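Local coordinates for alpha-L-rhamnosidase (Klebsiella oxytoca, PDB 4XHC), which catalyses the hydrolytic release of terminal alpha-L-rhamnose from alpha-L-rhamnosides, as a member of glycoside hydrolase family 78, at residues Q372-Y377 with Q433-L438; S305-D310 with I376-R381; G105-L110 with T192-N197. All coordinates share one frame; numbering follows the deposited sequence.

Contact 1 (Q372-Y377 with Q433-L438); sequences QGVLIY and QIWLVL
Trp435 offers a face to Val374 and an edge to Tyr377 where helices 368-389 and 430-438 run side by side in the (alpha/alpha)6-barrel domain. The two segments point the same way, at 22° to one another, as expected of neighbouring helices in one layer of such a barrel. Packing is closest around the indole. Val374 CG2 sits over the middle of its six-membered ring, 3.4 Å from the centroid, in a CH-pi contact almost along the ring normal; this branch reaches the ring because it lies beside its own backbone N, anti to the carbonyl carbon. On the opposite face Leu438 CD1, from Trp435's own helix, rests toward the rim, and His471 of helix 466-478 also meets the indole. Next to this sandwich the helices touch almost backbone to backbone: Gly373 has no side chain to hold them apart, and the axes approach to 7.8 Å. Leu436 CD2 fills in beside the glycine, 3.7 Å from Gly373 CA. Toward Tyr377, which is partly exposed, the contact becomes looser. Here the edge of Trp435 meets the tyrosine face in a T-shaped pair, with planes at 84° and Trp435 CZ3 4.0 Å from Tyr377 CG. At the other end Gln372 contributes little more than its CG, for its amide turns away to Val349 N, Gly347 O and Leu404 O. No hydrogen bond joins the segments; at the edge of the tyrosine ring, near its plane, Leu438 O lies 3.5 Å from Tyr377 CD2.

Contact 2 (S305-D310 with I376-R381); sequences SLFFVD and IYCLQR
With CG anti to the backbone N (chi1 -166°), Asp310 carries its carboxylate to the edge of the Tyr377 ring and alongside Arg381, while Cys378, its sulfur turned beside its own N (chi1 -70°), faces Leu306 and Phe307. Asp310 OD2 comes to the edge of the phenol ring, 3.7 Å from Tyr377 CE1, with the carboxylate standing nearly upright to the ring plane. Asp310 OD1 lies alongside the arginine stem, 3.4 Å from Arg381 CG. Its salt bridge to Arg381 NE is long, at 3.6 Å, and purely electrostatic, because the oxygen sits well out of the guanidinium plane. The stronger partner of the carboxylate is Arg251, which binds OD2. Arg381 bends back over its own helix: NH1 donates to Tyr377 O at 3.0 Å, and the guanidinium covers a face of the tyrosine ring in a cation-pi contact. Toward the N-terminal end of 305-310, Cys378 SG lies 3.9 Å from Phe307 CD1, an oblique sulfur-aromatic contact, and also packs on Leu306 CB. Val309 CG1 packs against Arg381 CB (4.0 Å). The segments run the same way at 38°, as neighbouring helices of one layer do in an (alpha/alpha)6 barrel, and the Phe307 side chain lies about 9 Å from the bound rhamnose.

Contact 3 (G105-L110 with T192-N197); sequences GYLHFL and TQIEVN
Asn197 N donates to Tyr106 O at 2.8 Å and almost straight, the shortest hydrogen bond in this antiparallel ladder; the return bond, from Tyr106 N to Asn197 O, is 3.0 Å. Two more hydrogen-bonded pairs follow, His108 with Glu195 and Leu110 with Gln193; in the last, Leu110 O is met by Thr192 N rather than Gln193 N, a shift like that of a classic beta bulge. Between these, Leu107 with Val196 and Phe109 with Ile194 form the non-hydrogen-bonded pairs. His108 and Glu195 are linked through their side chains as well. They lie side by side, and His108 ND1 donates to Glu195 OE2 at 3.2 Å and a bent 140°, meeting the oxygen from above the carboxylate plane. Glu195 CG, placed between its backbone N and carbonyl carbon (chi1 66°), brings the extended chain back beside the imidazole. His108 NE2 is bound by Glu164, so a carboxylate at each ring nitrogen would be expected to stabilise a positively charged ring. Leu110 runs alongside Gln193 on this same, partly exposed face. The other face is apolar: Phe109 CB meets Ile194 CG1 at 4.0 Å, and Leu107 CD1 reaches toward Ile194 CG2. Phe99, of the six-stranded sheet, packs against Leu107, Ile194 and Val196, joining the two sheets of the N-terminal domain, while strands 51-55 and 163-166 flank strands 187-200 and 106-115.

How the contacts relate
From the N terminus, contact 3 comes first, closing a loop of 81 residues that contains strands but no helix, and completing the centre of a four-stranded sheet in the N-terminal domain. In the helical domain, contact 2 closes 305-310 onto 376-381, and contact 1 opens at 372-377, just before that closure, and ends at 433-438. The two loops therefore cross over a few residues of helix 368-389, where Ile376 and Tyr377 belong to both, whereas contact 3 precedes both in series. Helices 302-319, 368-389 and 430-438 become one continuous packed row, in which Phe307 CE1 touches Trp435 CH2 at 3.8 Å. Contact 3 stands apart, about 48 and 45 Å from contacts 1 and 2 between centres.

Contact 1 (Q372-Y377 with Q433-L438)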
# COMPACT_ATOMS: atom_id res chain seq x y z
N GLN A 372 -25.71 17.47 36.00
CA GLN A 372 -26.85 17.47 36.90
C GLN A 372 -28.15 17.37 36.10
O GLN A 372 -29.06 16.62 36.46
CB GLN A 372 -26.85 18.74 37.76
CG GLN A 372 -27.97 18.82 38.80
CD GLN A 372 -27.69 18.03 40.07
OE1 GLN A 372 -26.58 17.54 40.29
NE2 GLN A 372 -28.68 17.96 40.95
N GLY A 373 -28.23 18.13 35.01
CA GLY A 373 -29.41 18.12 34.15
C GLY A 373 -29.60 16.79 33.44
O GLY A 373 -30.72 16.32 33.27
N VAL A 374 -28.51 16.17 33.02
CA VAL A 374 -28.62 14.89 32.34
C VAL A 374 -29.14 13.83 33.31
O VAL A 374 -29.96 12.99 32.95
CB VAL A 374 -27.29 14.47 31.70
CG1 VAL A 374 -27.33 13.02 31.23
CG2 VAL A 374 -26.97 15.39 30.52
N LEU A 375 -28.67 13.88 34.55
CA LEU A 375 -29.11 12.94 35.57
C LEU A 375 -30.61 13.07 35.81
O LEU A 375 -31.33 12.07 35.84
CB LEU A 375 -28.35 13.19 36.88
CG LEU A 375 -28.74 12.32 38.07
CD1 LEU A 375 -28.63 10.85 37.71
CD2 LEU A 375 -27.88 12.66 39.26
N ILE A 376 -31.08 14.30 35.98
CA ILE A 376 -32.50 14.56 36.23
C ILE A 376 -33.36 14.17 35.03
O ILE A 376 -34.46 13.65 35.19
CB ILE A 376 -32.73 16.04 36.59
CG1 ILE A 376 -32.07 16.36 37.93
CG2 ILE A 376 -34.22 16.36 36.63
CD1 ILE A 376 -31.97 17.84 38.22
N TYR A 377 -32.85 14.44 33.83
CA TYR A 377 -33.54 14.08 32.60
C TYR A 377 -33.73 12.57 32.49
O TYR A 377 -34.82 12.10 32.15
CB TYR A 377 -32.75 14.59 31.38
CG TYR A 377 -33.41 14.35 30.05
CD1 TYR A 377 -33.17 13.18 29.34
CD2 TYR A 377 -34.28 15.29 29.49
CE1 TYR A 377 -33.79 12.95 28.12
CE2 TYR A 377 -34.89 15.07 28.28
CZ TYR A 377 -34.64 13.90 27.60
OH TYR A 377 -35.24 13.65 26.39
N GLN A 433 -27.50 25.69 30.67
CA GLN A 433 -28.87 26.20 30.57
C GLN A 433 -29.74 25.22 29.80
O GLN A 433 -30.87 24.93 30.18
CB GLN A 433 -28.92 27.55 29.84
CG GLN A 433 -27.80 28.52 30.20
CD GLN A 433 -27.56 28.63 31.69
OE1 GLN A 433 -28.51 28.67 32.47
NE2 GLN A 433 -26.30 28.68 32.09
N ILE A 434 -29.20 24.70 28.71
CA ILE A 434 -29.94 23.80 27.83
C ILE A 434 -30.37 22.56 28.60
O ILE A 434 -31.53 22.17 28.54
CB ILE A 434 -29.07 23.41 26.60
CG1 ILE A 434 -28.87 24.61 25.68
CG2 ILE A 434 -29.70 22.27 25.82
CD1 ILE A 434 -27.73 24.46 24.69
N TRP A 435 -29.43 21.95 29.32
CA TRP A 435 -29.69 20.68 29.99
C TRP A 435 -30.57 20.83 31.21
O TRP A 435 -31.41 19.96 31.46
CB TRP A 435 -28.39 19.95 30.34
CG TRP A 435 -27.95 19.07 29.23
CD1 TRP A 435 -26.88 19.26 28.40
CD2 TRP A 435 -28.60 17.89 28.79
NE1 TRP A 435 -26.82 18.24 27.48
CE2 TRP A 435 -27.86 17.39 27.69
CE3 TRP A 435 -29.75 17.20 29.20
CZ2 TRP A 435 -28.23 16.22 27.01
CZ3 TRP A 435 -30.11 16.03 28.52
CH2 TRP A 435 -29.36 15.56 27.44
N LEU A 436 -30.42 21.91 31.96
CA LEU A 436 -31.29 22.11 33.12
C LEU A 436 -32.70 22.57 32.73
O LEU A 436 -33.63 22.42 33.52
CB LEU A 436 -30.64 23.06 34.13
CG LEU A 436 -29.46 22.43 34.88
CD1 LEU A 436 -28.63 23.48 35.60
CD2 LEU A 436 -29.93 21.36 35.86
N VAL A 437 -32.86 23.12 31.54
CA VAL A 437 -34.19 23.37 31.00
C VAL A 437 -34.84 22.06 30.52
O VAL A 437 -36.03 21.85 30.70
CB VAL A 437 -34.17 24.43 29.87
CG1 VAL A 437 -35.49 24.48 29.11
CG2 VAL A 437 -33.86 25.79 30.47
N LEU A 438 -34.06 21.18 29.89
CA LEU A 438 -34.60 19.90 29.46
C LEU A 438 -34.98 19.03 30.65
O LEU A 438 -35.90 18.22 30.57
CB LEU A 438 -33.59 19.17 28.56
CG LEU A 438 -33.39 19.76 27.16
CD1 LEU A 438 -32.23 19.06 26.47
CD2 LEU A 438 -34.65 19.63 26.32

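Contact 2 (S305-D310 with I376-R381)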
# COMPACT_ATOMS: atom_id res chain seq x y z
N SER A 305 -23.64 6.64 29.71
CA SER A 305 -24.20 5.54 30.50
C SER A 305 -25.68 5.78 30.80
O SER A 305 -26.51 4.92 30.53
CB SER A 305 -23.42 5.36 31.81
OG SER A 305 -24.21 4.68 32.77
N LEU A 306 -25.99 6.96 31.33
CA LEU A 306 -27.38 7.31 31.62
C LEU A 306 -28.28 7.32 30.38
O LEU A 306 -29.48 7.10 30.49
CB LEU A 306 -27.45 8.68 32.29
CG LEU A 306 -27.03 8.69 33.75
CD1 LEU A 306 -26.63 10.09 34.19
CD2 LEU A 306 -28.14 8.14 34.64
N PHE A 307 -27.70 7.59 29.21
CA PHE A 307 -28.49 7.64 27.98
C PHE A 307 -29.01 6.27 27.57
O PHE A 307 -29.96 6.19 26.79
CB PHE A 307 -27.70 8.26 26.81
CG PHE A 307 -27.47 9.75 26.93
CD1 PHE A 307 -28.40 10.59 27.52
CD2 PHE A 307 -26.32 10.31 26.39
CE1 PHE A 307 -28.16 11.95 27.61
CE2 PHE A 307 -26.08 11.67 26.47
CZ PHE A 307 -27.00 12.49 27.08
N PHE A 308 -28.42 5.21 28.09
CA PHE A 308 -28.99 3.88 27.91
C PHE A 308 -30.47 3.88 28.31
O PHE A 308 -31.31 3.27 27.63
CB PHE A 308 -28.23 2.84 28.72
CG PHE A 308 -28.64 1.42 28.42
CD1 PHE A 308 -28.02 0.71 27.40
CD2 PHE A 308 -29.65 0.80 29.14
CE1 PHE A 308 -28.40 -0.59 27.11
CE2 PHE A 308 -30.04 -0.50 28.86
CZ PHE A 308 -29.41 -1.19 27.85
N VAL A 309 -30.79 4.58 29.39
CA VAL A 309 -32.17 4.64 29.86
C VAL A 309 -33.06 5.32 28.83
O VAL A 309 -34.15 4.81 28.53
CB VAL A 309 -32.30 5.42 31.18
CG1 VAL A 309 -33.76 5.48 31.62
CG2 VAL A 309 -31.44 4.78 32.26
N ASP A 310 -32.62 6.45 28.29
CA ASP A 310 -33.47 7.21 27.37
C ASP A 310 -33.63 6.47 26.03
O ASP A 310 -34.71 6.49 25.44
CB ASP A 310 -32.98 8.65 27.17
CG ASP A 310 -34.03 9.56 26.49
OD1 ASP A 310 -35.23 9.54 26.85
OD2 ASP A 310 -33.64 10.30 25.57
N ILE A 376 -31.08 14.30 35.98
CA ILE A 376 -32.50 14.56 36.23
C ILE A 376 -33.36 14.17 35.03
O ILE A 376 -34.46 13.65 35.19
CB ILE A 376 -32.73 16.04 36.59
CG1 ILE A 376 -32.07 16.36 37.93
CG2 ILE A 376 -34.22 16.36 36.63
CD1 ILE A 376 -31.97 17.84 38.22
N TYR A 377 -32.85 14.44 33.83
CA TYR A 377 -33.54 14.08 32.60
C TYR A 377 -33.73 12.57 32.49
O TYR A 377 -34.82 12.10 32.15
CB TYR A 377 -32.75 14.59 31.38
CG TYR A 377 -33.41 14.35 30.05
CD1 TYR A 377 -33.17 13.18 29.34
CD2 TYR A 377 -34.28 15.29 29.49
CE1 TYR A 377 -33.79 12.95 28.12
CE2 TYR A 377 -34.89 15.07 28.28
CZ TYR A 377 -34.64 13.90 27.60
OH TYR A 377 -35.24 13.65 26.39
N CYS A 378 -32.68 11.82 32.79
CA CYS A 378 -32.69 10.36 32.62
C CYS A 378 -33.37 9.64 33.80
O CYS A 378 -34.03 8.61 33.61
CB CYS A 378 -31.27 9.84 32.36
SG CYS A 378 -30.62 10.31 30.72
N LEU A 379 -33.27 10.20 34.99
CA LEU A 379 -34.05 9.68 36.12
C LEU A 379 -35.55 9.73 35.83
O LEU A 379 -36.27 8.78 36.11
CB LEU A 379 -33.75 10.48 37.38
CG LEU A 379 -34.37 9.94 38.65
CD1 LEU A 379 -33.95 8.50 38.90
CD2 LEU A 379 -33.97 10.81 39.83
N GLN A 380 -36.02 10.82 35.24
CA GLN A 380 -37.43 10.95 34.84
C GLN A 380 -37.88 9.80 33.94
O GLN A 380 -38.97 9.27 34.11
CB GLN A 380 -37.65 12.30 34.14
CG GLN A 380 -39.07 12.60 33.68
CD GLN A 380 -40.06 12.69 34.82
OE1 GLN A 380 -40.36 13.78 35.30
NE2 GLN A 380 -40.56 11.55 35.26
N ARG A 381 -37.04 9.42 32.98
CA ARG A 381 -37.37 8.30 32.10
C ARG A 381 -37.27 6.97 32.82
O ARG A 381 -38.04 6.06 32.53
CB ARG A 381 -36.48 8.29 30.84
CG ARG A 381 -36.98 9.17 29.71
CD ARG A 381 -36.55 10.61 29.92
NE ARG A 381 -37.30 11.54 29.07
CZ ARG A 381 -37.38 12.85 29.29
NH1 ARG A 381 -36.77 13.41 30.33
NH2 ARG A 381 -38.09 13.61 28.48

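Contact 3 (G105-L110 with T192-N197)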
# COMPACT_ATOMS: atom_id res chain seq x y z
N GLY A 105 -17.91 3.11 0.73
CA GLY A 105 -17.81 1.86 0.00
C GLY A 105 -16.45 1.49 -0.54
O GLY A 105 -15.42 1.92 -0.04
N TYR A 106 -16.46 0.67 -1.58
CA TYR A 106 -15.26 0.03 -2.08
C TYR A 106 -14.96 0.51 -3.49
O TYR A 106 -15.86 0.57 -4.32
CB TYR A 106 -15.46 -1.48 -2.01
CG TYR A 106 -15.74 -1.94 -0.60
CD1 TYR A 106 -17.05 -2.03 -0.11
CD2 TYR A 106 -14.69 -2.25 0.27
CE1 TYR A 106 -17.30 -2.43 1.20
CE2 TYR A 106 -14.93 -2.66 1.58
CZ TYR A 106 -16.24 -2.74 2.04
OH TYR A 106 -16.46 -3.14 3.33
N LEU A 107 -13.70 0.85 -3.74
CA LEU A 107 -13.26 1.35 -5.06
C LEU A 107 -12.91 0.22 -6.05
O LEU A 107 -12.23 -0.75 -5.69
CB LEU A 107 -12.05 2.26 -4.88
CG LEU A 107 -11.63 3.09 -6.10
CD1 LEU A 107 -12.64 4.18 -6.42
CD2 LEU A 107 -10.26 3.71 -5.88
N HIS A 108 -13.38 0.35 -7.29
CA HIS A 108 -13.09 -0.58 -8.38
C HIS A 108 -12.60 0.24 -9.56
O HIS A 108 -13.21 1.25 -9.87
CB HIS A 108 -14.37 -1.36 -8.76
CG HIS A 108 -14.24 -2.23 -9.97
ND1 HIS A 108 -15.09 -2.14 -11.05
CD2 HIS A 108 -13.38 -3.24 -10.27
CE1 HIS A 108 -14.76 -3.03 -11.96
NE2 HIS A 108 -13.73 -3.72 -11.51
N PHE A 109 -11.51 -0.17 -10.20
CA PHE A 109 -11.09 0.45 -11.47
C PHE A 109 -10.31 -0.50 -12.38
O PHE A 109 -9.75 -1.49 -11.92
CB PHE A 109 -10.29 1.74 -11.23
CG PHE A 109 -8.97 1.52 -10.55
CD1 PHE A 109 -7.86 1.09 -11.28
CD2 PHE A 109 -8.82 1.77 -9.20
CE1 PHE A 109 -6.65 0.88 -10.66
CE2 PHE A 109 -7.61 1.56 -8.57
CZ PHE A 109 -6.52 1.12 -9.30
N LEU A 110 -10.32 -0.20 -13.67
CA LEU A 110 -9.53 -0.93 -14.65
C LEU A 110 -8.51 0.02 -15.24
O LEU A 110 -8.82 1.18 -15.47
CB LEU A 110 -10.40 -1.47 -15.79
CG LEU A 110 -11.58 -2.41 -15.54
CD1 LEU A 110 -12.03 -3.00 -16.87
CD2 LEU A 110 -11.25 -3.51 -14.55
N THR A 192 -9.56 3.01 -17.80
CA THR A 192 -10.73 2.80 -18.68
C THR A 192 -12.06 2.76 -17.92
O THR A 192 -13.11 2.87 -18.54
CB THR A 192 -10.59 1.52 -19.55
OG1 THR A 192 -10.73 0.35 -18.74
CG2 THR A 192 -9.25 1.49 -20.28
N GLN A 193 -12.03 2.60 -16.60
CA GLN A 193 -13.26 2.59 -15.82
C GLN A 193 -12.96 2.83 -14.37
O GLN A 193 -11.99 2.31 -13.85
CB GLN A 193 -13.98 1.25 -15.97
CG GLN A 193 -15.05 1.01 -14.92
CD GLN A 193 -15.91 -0.21 -15.21
OE1 GLN A 193 -15.53 -1.09 -16.01
NE2 GLN A 193 -17.07 -0.28 -14.56
N ILE A 194 -13.79 3.63 -13.72
CA ILE A 194 -13.68 3.86 -12.29
C ILE A 194 -15.07 3.93 -11.68
O ILE A 194 -15.93 4.64 -12.19
CB ILE A 194 -12.94 5.18 -11.98
CG1 ILE A 194 -11.59 5.22 -12.70
CG2 ILE A 194 -12.77 5.34 -10.47
CD1 ILE A 194 -10.71 6.40 -12.35
N GLU A 195 -15.28 3.19 -10.60
CA GLU A 195 -16.56 3.24 -9.90
C GLU A 195 -16.39 2.97 -8.41
O GLU A 195 -15.37 2.43 -7.99
CB GLU A 195 -17.57 2.27 -10.52
CG GLU A 195 -17.21 0.79 -10.38
CD GLU A 195 -18.25 -0.14 -11.01
OE1 GLU A 195 -19.15 0.35 -11.74
OE2 GLU A 195 -18.18 -1.37 -10.77
N VAL A 196 -17.39 3.38 -7.63
CA VAL A 196 -17.47 3.06 -6.21
C VAL A 196 -18.67 2.15 -5.96
O VAL A 196 -19.76 2.40 -6.47
CB VAL A 196 -17.54 4.32 -5.31
CG1 VAL A 196 -18.81 5.13 -5.54
CG2 VAL A 196 -17.42 3.94 -3.85
N ASN A 197 -18.45 1.08 -5.21
CA ASN A 197 -19.51 0.18 -4.76
C ASN A 197 -19.98 0.60 -3.37
O ASN A 197 -19.34 0.29 -2.37
CB ASN A 197 -19.01 -1.28 -4.73
CG ASN A 197 -18.88 -1.90 -6.10
OD1 ASN A 197 -17.80 -1.93 -6.69
ND2 ASN A 197 -19.99 -2.40 -6.63